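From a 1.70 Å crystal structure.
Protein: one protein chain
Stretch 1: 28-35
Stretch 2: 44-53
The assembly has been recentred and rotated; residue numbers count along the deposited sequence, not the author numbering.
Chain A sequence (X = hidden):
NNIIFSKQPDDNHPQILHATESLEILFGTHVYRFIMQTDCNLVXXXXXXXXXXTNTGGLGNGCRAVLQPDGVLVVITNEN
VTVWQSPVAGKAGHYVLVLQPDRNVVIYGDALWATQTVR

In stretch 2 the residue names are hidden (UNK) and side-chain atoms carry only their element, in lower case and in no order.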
# COMPACT_ATOMS: atom_id res chain seq x y z
N GLY A 28 -4.11 9.85 -9.75
CA GLY A 28 -5.52 10.01 -10.08
C GLY A 28 -6.20 8.76 -10.46
O GLY A 28 -6.09 7.80 -9.72
N THR A 29 -6.91 8.62 -11.61
CA THR A 29 -7.43 7.29 -11.94
C THR A 29 -6.53 6.63 -13.04
O THR A 29 -7.01 5.58 -13.52
CB THR A 29 -8.80 7.40 -12.69
OG1 THR A 29 -8.65 8.30 -13.75
CG2 THR A 29 -9.84 7.86 -11.66
N HIS A 30 -5.41 7.26 -13.30
CA HIS A 30 -4.52 6.53 -14.23
C HIS A 30 -3.61 5.57 -13.43
O HIS A 30 -2.92 6.02 -12.51
CB HIS A 30 -3.58 7.53 -14.91
CG HIS A 30 -4.32 8.35 -15.93
ND1 HIS A 30 -4.15 8.30 -17.29
CD2 HIS A 30 -5.35 9.24 -15.68
CE1 HIS A 30 -4.99 9.14 -17.87
NE2 HIS A 30 -5.72 9.73 -16.93
N VAL A 31 -3.41 4.45 -14.08
CA VAL A 31 -2.48 3.44 -13.55
C VAL A 31 -1.27 3.51 -14.46
O VAL A 31 -1.43 3.20 -15.67
CB VAL A 31 -3.19 2.10 -13.49
CG1 VAL A 31 -2.28 0.96 -13.06
CG2 VAL A 31 -4.39 2.16 -12.51
N TYR A 32 -0.09 3.64 -13.87
CA TYR A 32 1.14 3.69 -14.74
C TYR A 32 1.80 2.35 -14.46
O TYR A 32 1.89 1.98 -13.30
CB TYR A 32 2.05 4.80 -14.34
CG TYR A 32 1.50 6.18 -14.59
CD1 TYR A 32 0.54 6.41 -15.57
CD2 TYR A 32 2.04 7.22 -13.87
CE1 TYR A 32 0.09 7.73 -15.71
CE2 TYR A 32 1.62 8.56 -14.07
CZ TYR A 32 0.63 8.74 -14.99
OH TYR A 32 0.22 10.05 -15.24
N ARG A 33 2.10 1.54 -15.50
CA ARG A 33 2.71 0.25 -15.22
C ARG A 33 3.91 0.16 -16.11
O ARG A 33 3.89 0.42 -17.31
CB ARG A 33 1.78 -0.93 -15.61
CG ARG A 33 0.64 -1.12 -14.62
CD ARG A 33 -0.20 -2.36 -15.17
NE ARG A 33 -0.81 -1.91 -16.45
CZ ARG A 33 -1.09 -2.64 -17.54
NH1 ARG A 33 -0.80 -3.94 -17.49
NH2 ARG A 33 -1.63 -2.11 -18.65
N PHE A 34 5.03 -0.32 -15.54
CA PHE A 34 6.24 -0.49 -16.36
C PHE A 34 6.47 -1.99 -16.26
O PHE A 34 6.82 -2.54 -15.22
CB PHE A 34 7.44 0.17 -15.66
CG PHE A 34 8.73 0.28 -16.44
CD1 PHE A 34 8.76 0.87 -17.72
CD2 PHE A 34 9.88 -0.21 -15.87
CE1 PHE A 34 9.98 0.97 -18.33
CE2 PHE A 34 11.12 -0.13 -16.53
CZ PHE A 34 11.15 0.47 -17.75
N ILE A 35 6.17 -2.75 -17.37
CA ILE A 35 6.07 -4.20 -17.26
C ILE A 35 7.03 -4.95 -18.24
O ILE A 35 7.18 -4.53 -19.34
CB ILE A 35 4.61 -4.62 -17.55
CG1 ILE A 35 4.41 -6.14 -17.56
CG2 ILE A 35 4.05 -3.92 -18.79
CD1 ILE A 35 2.94 -6.44 -17.32
N UNK A 44 6.08 0.80 -20.95
CA UNK A 44 5.38 1.69 -19.96
C UNK A 44 3.96 1.98 -20.52
O UNK A 44 3.84 2.45 -21.64
c UNK A 44 6.39 5.34 -19.22
c UNK A 44 6.14 2.98 -19.89
c UNK A 44 5.53 4.11 -19.00
c UNK A 44 5.58 3.64 -17.54
N UNK A 45 2.99 1.63 -19.73
CA UNK A 45 1.59 1.83 -20.06
C UNK A 45 1.03 2.98 -19.19
O UNK A 45 1.37 3.17 -18.05
c UNK A 45 1.84 -1.48 -20.52
c UNK A 45 1.27 -2.52 -22.54
c UNK A 45 0.40 -1.53 -22.81
c UNK A 45 2.08 -2.56 -21.38
c UNK A 45 0.21 -0.45 -21.94
c UNK A 45 0.75 0.65 -19.71
c UNK A 45 0.94 -0.47 -20.75
o UNK A 45 1.49 -3.48 -23.48
N UNK A 46 0.17 3.79 -19.84
CA UNK A 46 -0.69 4.71 -19.04
C UNK A 46 -2.05 4.12 -19.16
O UNK A 46 -2.58 4.12 -20.31
o UNK A 46 -2.40 6.75 -18.29
o UNK A 46 -1.07 8.33 -19.15
c UNK A 46 -1.47 7.18 -18.94
c UNK A 46 -0.56 6.12 -19.63
N UNK A 47 -2.67 3.51 -18.19
CA UNK A 47 -3.85 2.68 -18.41
C UNK A 47 -3.59 1.58 -19.40
O UNK A 47 -2.59 0.87 -19.25
c UNK A 47 -5.48 4.40 -17.50
o UNK A 47 -6.11 5.43 -17.74
n UNK A 47 -5.28 3.89 -16.32
c UNK A 47 -5.04 3.61 -18.73
N UNK A 48 -4.45 1.49 -20.47
CA UNK A 48 -4.11 0.44 -21.41
C UNK A 48 -3.33 0.97 -22.60
O UNK A 48 -3.18 0.14 -23.51
c UNK A 48 -5.90 -1.13 -20.65
o UNK A 48 -7.00 -0.73 -20.29
n UNK A 48 -5.22 -2.09 -20.06
c UNK A 48 -5.36 -0.33 -21.84
N UNK A 49 -2.80 2.16 -22.63
CA UNK A 49 -2.14 2.73 -23.79
C UNK A 49 -0.63 2.60 -23.60
O UNK A 49 -0.04 3.21 -22.63
o UNK A 49 -4.56 3.51 -25.05
c UNK A 49 -2.56 4.21 -23.85
n UNK A 49 -4.79 5.07 -23.38
c UNK A 49 -4.06 4.26 -24.17
N UNK A 50 0.06 2.06 -24.55
CA UNK A 50 1.49 1.98 -24.46
C UNK A 50 2.08 3.30 -24.73
O UNK A 50 1.75 3.99 -25.73
c UNK A 50 1.98 0.91 -25.47
c UNK A 50 0.82 0.81 -26.40
c UNK A 50 -0.46 1.20 -25.67
N UNK A 51 2.98 3.86 -23.90
CA UNK A 51 3.58 5.15 -24.15
C UNK A 51 5.07 5.14 -24.43
O UNK A 51 5.65 6.10 -24.93
c UNK A 51 3.25 6.26 -23.17
c UNK A 51 3.78 5.87 -21.82
c UNK A 51 3.62 7.01 -20.78
c UNK A 51 1.68 6.43 -23.14
N UNK A 52 5.73 4.00 -24.05
CA UNK A 52 7.11 3.86 -24.39
C UNK A 52 7.47 2.38 -24.31
O UNK A 52 6.84 1.66 -23.51
c UNK A 52 12.51 1.83 -22.41
c UNK A 52 11.21 1.49 -21.95
c UNK A 52 10.30 5.34 -24.10
c UNK A 52 12.76 2.97 -23.11
c UNK A 52 9.44 4.51 -23.45
n UNK A 52 11.64 4.95 -24.10
c UNK A 52 10.36 3.48 -22.95
c UNK A 52 10.10 2.33 -22.25
c UNK A 52 7.97 4.58 -23.25
c UNK A 52 11.62 3.79 -23.36
N UNK A 53 8.46 1.97 -25.14
CA UNK A 53 8.85 0.56 -25.03
C UNK A 53 10.28 0.37 -25.51
O UNK A 53 10.76 1.25 -26.24
c UNK A 53 7.95 -0.33 -25.92
O HOH W 1 -1.25 0.70 -16.90
O HOH W 2 -1.43 10.31 -17.53

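Position 44 carries four carbons, forked at the second. Its CB lies 4.0 Å from CD1 of Phe34, at the edge of that ring. The fork after one methylene makes it Leu44. Its CA approaches O of Arg33 at 3.3 Å in a CA-H...O contact.

Position 45 has one carbon, then a six-carbon ring bearing one oxygen. A guanidinium nitrogen of Arg33 lies over one face of this ring, and CG2 of Ile35 sits at its edge. A ring with a single oxygen is Tyr45. Its CE2 is 3.5 Å from Ile35 CG2, and its CG is 3.7 Å from Arg33 NH2.

Position 46 has two carbons, the second carrying two oxygens. One oxygen meets the His30 ring at its edge. A carboxylate on one methylene is Asp46. His30 ND1 donates to Asp46 OD1 at 2.5 Å, a short and nearly straight hydrogen bond. Water 2 links Asp46 OD2 to Tyr32 OH.

Position 47 has two carbons, the second carrying one oxygen and one nitrogen. This end group reaches back to His30 and Val31. The short amide is Asn47. Its amide is probably turned over in the model, so its O and N labels are uncertain. Its phi is positive, at 56°, as the type II' turn from Asp46 to position 49 requires at this place.

Position 48 has the same atom set: two carbons, then one oxygen and one nitrogen. The CA-to-CB bond points away from stretch 1, but the end comes nearer, to the Arg33 guanidinium. It is Asn48, with ND2 3.9 Å from Arg33 NH2.

Position 49 again has two carbons, one oxygen and one nitrogen, but touches nothing on stretch 1. It is Asn49, and its N and O pair with O and N of Asp46.

Position 50 has three carbons closing a ring onto the backbone N, with no contact. It is Pro50.

Position 51 has four carbons, forked at the first, with one arm two carbons long. It makes no contact and is Ile51.

Position 52 has one carbon, then fused rings of eight carbons and one nitrogen. The rings reach Phe34. This is Trp52, with CZ3 3.9 Å from Phe34 CE1.

Position 53 has one carbon and no contact. It is Ala53.

The contact is an antiparallel strand pairing. Arg33 N donates to Tyr45 O at 3.1 Å, and Tyr45 N to Arg33 O at 2.9 Å. Asn47 N extends the ladder to Val31 O at 2.8 Å. Arg33 NH2 also reaches Asn47 O at 3.2 Å, tying its side chain to the turn.

Stretch 2 (44-53) LYDNNNPIWA
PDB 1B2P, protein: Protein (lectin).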